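Local coordinates for probable adenylyl-sulfate kinase (Aeropyrum pernix, PDB 2YVU), which catalyses the ATP-dependent phosphorylation of adenosine 5'-phosphosulfate to 3'-phosphoadenylyl sulfate, the activated sulfate of sulfur metabolism, at residues G20-G25 against N145-T150. Sequence-based numbering, arbitrary orientation.
Sequences GLPGSG and NFTGIT
Part of the Walker A motif, or P-loop, of this APS kinase packs here against Phe146 and the start of the short helix 147-150. Residues 20-25 lie in the loop between strand 14-19 and helix 26-39 and, by similarity, belong to the ATP-binding site. Leu21 and Pro22 carry the loop's side of the contact, which is apolar and small, with 182 Å² buried in all. Pro22 points toward the partner and contributes most. Its CB lies 4.0 Å from CE1 of Phe146 and 4.2 Å from CD1 of the same ring, so the CD1-CE1 part of the ring is what Pro22 CB meets, at an oblique angle. Phe146 sets CG anti to its backbone N (chi1 -152°), and this swings the ring end closer to the loop. The ring is poorly ordered, so its exact placement is less certain. Pro22 CG also approaches Thr147 OG1, at 4.3 Å. Beside the proline, the CD2 methyl of Leu21 rests on the backbone of Gly148, 3.9 Å from its CA. Around the contact, Leu21 also touches Tyr153, and Thr147 touches Val93. The Thr147 side chain is about 9 Å from that of Ser94, the probable phosphoserine site, which is consistent with a position near both the nucleotide loop and the active site. Phe146 is the N-cap residue of helix 147-150 and the centre of an inverse gamma turn. The P-loop chain bends in a type II turn from Leu21 to Ser24, which presents Pro22 to the helix. Arg129 NH2 donates a hydrogen bond to Gly23 O. Two donors of Ser24 hold the carbonyl of Leu21: the backbone N at 3.0 Å from Leu21 O, and the hydroxyl OG, in the carbonyl plane, at 2.8 Å from Leu21 O.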
ATOM      1  N   GLY A  20     -19.779   6.190   2.692  1.00 25.80           N
ATOM      2  CA  GLY A  20     -20.963   6.403   3.484  1.00 28.99           C
ATOM      3  C   GLY A  20     -20.571   6.872   4.872  1.00 31.71           C
ATOM      4  O   GLY A  20     -19.390   6.911   5.203  1.00 30.39           O
ATOM      5  N   LEU A  21     -21.564   7.227   5.676  1.00 30.83           N
ATOM      6  CA  LEU A  21     -21.330   7.718   7.021  1.00 33.23           C
ATOM      7  C   LEU A  21     -20.821   6.642   7.954  1.00 32.41           C
ATOM      8  O   LEU A  21     -21.091   5.456   7.756  1.00 26.13           O
ATOM      9  CB  LEU A  21     -22.636   8.293   7.608  1.00 29.23           C
ATOM     10  CG  LEU A  21     -23.206   9.598   7.040  1.00 39.37           C
ATOM     11  CD1 LEU A  21     -24.597   9.848   7.624  1.00 39.59           C
ATOM     12  CD2 LEU A  21     -22.273  10.755   7.353  1.00 34.98           C
ATOM     13  N   PRO A  22     -20.049   7.044   8.980  1.00 34.06           N
ATOM     14  CA  PRO A  22     -19.548   6.046   9.926  1.00 31.45           C
ATOM     15  C   PRO A  22     -20.821   5.448  10.516  1.00 27.49           C
ATOM     16  O   PRO A  22     -21.772   6.182  10.779  1.00 33.79           O
ATOM     17  CB  PRO A  22     -18.803   6.893  10.959  1.00 36.51           C
ATOM     18  CG  PRO A  22     -18.324   8.058  10.167  1.00 36.80           C
ATOM     19  CD  PRO A  22     -19.488   8.379   9.261  1.00 32.14           C
ATOM     20  N   GLY A  23     -20.854   4.140  10.708  1.00 27.05           N
ATOM     21  CA  GLY A  23     -22.039   3.519  11.257  1.00 30.87           C
ATOM     22  C   GLY A  23     -23.066   3.073  10.232  1.00 35.90           C
ATOM     23  O   GLY A  23     -24.070   2.460  10.600  1.00 39.50           O
ATOM     24  N   SER A  24     -22.841   3.375   8.953  1.00 34.18           N
ATOM     25  CA  SER A  24     -23.785   2.974   7.911  1.00 32.87           C
ATOM     26  C   SER A  24     -23.717   1.470   7.593  1.00 34.05           C
ATOM     27  O   SER A  24     -24.615   0.911   6.976  1.00 34.10           O
ATOM     28  CB  SER A  24     -23.537   3.776   6.638  1.00 35.00           C
ATOM     29  OG  SER A  24     -22.247   3.508   6.135  1.00 27.45           O
ATOM     30  N   GLY A  25     -22.658   0.802   8.016  1.00 34.66           N
ATOM     31  CA  GLY A  25     -22.578  -0.619   7.739  1.00 34.01           C
ATOM     32  C   GLY A  25     -21.597  -0.978   6.642  1.00 33.69           C
ATOM     33  O   GLY A  25     -21.543  -2.129   6.223  1.00 29.06           O
ATOM     34  N   ASN A 145     -13.597  12.719  14.766  1.00 95.46           N
ATOM     35  CA  ASN A 145     -13.481  11.526  13.945  1.00 96.01           C
ATOM     36  C   ASN A 145     -14.878  11.240  13.404  1.00 97.17           C
ATOM     37  O   ASN A 145     -15.038  10.833  12.251  1.00 97.86           O
ATOM     38  CB  ASN A 145     -13.016  10.344  14.800  1.00 99.10           C
ATOM     39  CG  ASN A 145     -14.121   9.802  15.700  1.00100.45           C
ATOM     40  OD1 ASN A 145     -14.787  10.557  16.408  1.00102.31           O
ATOM     41  ND2 ASN A 145     -14.318   8.488  15.676  1.00101.19           N
ATOM     42  N   PHE A 146     -15.887  11.443  14.251  1.00 95.23           N
ATOM     43  CA  PHE A 146     -17.268  11.226  13.846  1.00 92.90           C
ATOM     44  C   PHE A 146     -17.605  12.426  12.970  1.00 89.56           C
ATOM     45  O   PHE A 146     -18.235  13.396  13.403  1.00 89.11           O
ATOM     46  CB  PHE A 146     -18.193  11.163  15.062  1.00 95.92           C
ATOM     47  CG  PHE A 146     -19.422  10.312  14.846  1.00 97.69           C
ATOM     48  CD1 PHE A 146     -19.301   8.951  14.573  1.00 96.86           C
ATOM     49  CD2 PHE A 146     -20.699  10.867  14.927  1.00 96.16           C
ATOM     50  CE1 PHE A 146     -20.432   8.155  14.390  1.00 95.64           C
ATOM     51  CE2 PHE A 146     -21.834  10.080  14.745  1.00 93.73           C
ATOM     52  CZ  PHE A 146     -21.700   8.722  14.476  1.00 93.94           C
ATOM     53  N   THR A 147     -17.144  12.333  11.729  1.00 84.28           N
ATOM     54  CA  THR A 147     -17.303  13.362  10.718  1.00 77.06           C
ATOM     55  C   THR A 147     -18.736  13.619  10.282  1.00 71.23           C
ATOM     56  O   THR A 147     -18.988  14.564   9.535  1.00 71.12           O
ATOM     57  CB  THR A 147     -16.469  13.010   9.473  1.00 80.18           C
ATOM     58  OG1 THR A 147     -17.065  11.896   8.793  1.00 80.87           O
ATOM     59  CG2 THR A 147     -15.049  12.635   9.884  1.00 76.93           C
ATOM     60  N   GLY A 148     -19.669  12.787  10.732  1.00 63.59           N
ATOM     61  CA  GLY A 148     -21.055  12.986  10.357  1.00 57.29           C
ATOM     62  C   GLY A 148     -21.494  14.421  10.622  1.00 61.29           C
ATOM     63  O   GLY A 148     -22.341  14.968   9.917  1.00 59.64           O
ATOM     64  N   ILE A 149     -20.895  15.033  11.640  1.00 58.93           N
ATOM     65  CA  ILE A 149     -21.211  16.405  12.017  1.00 55.15           C
ATOM     66  C   ILE A 149     -20.042  17.329  11.691  1.00 54.35           C
ATOM     67  O   ILE A 149     -20.214  18.391  11.093  1.00 52.24           O
ATOM     68  CB  ILE A 149     -21.514  16.480  13.524  1.00 53.42           C
ATOM     69  CG1 ILE A 149     -22.758  15.643  13.828  1.00 54.67           C
ATOM     70  CG2 ILE A 149     -21.703  17.929  13.959  1.00 54.12           C
ATOM     71  CD1 ILE A 149     -23.043  15.472  15.296  1.00 59.73           C
ATOM     72  N   THR A 150     -18.851  16.893  12.084  1.00 53.76           N
ATOM     73  CA  THR A 150     -17.620  17.638  11.873  1.00 54.13           C
ATOM     74  C   THR A 150     -17.274  17.858  10.402  1.00 53.71           C
ATOM     75  O   THR A 150     -16.459  18.723  10.080  1.00 54.50           O
ATOM     76  CB  THR A 150     -16.442  16.910  12.534  1.00 59.15           C
ATOM     77  OG1 THR A 150     -16.171  15.703  11.815  1.00 57.65           O
ATOM     78  CG2 THR A 150     -16.782  16.550  13.981  1.00 57.76           C
TER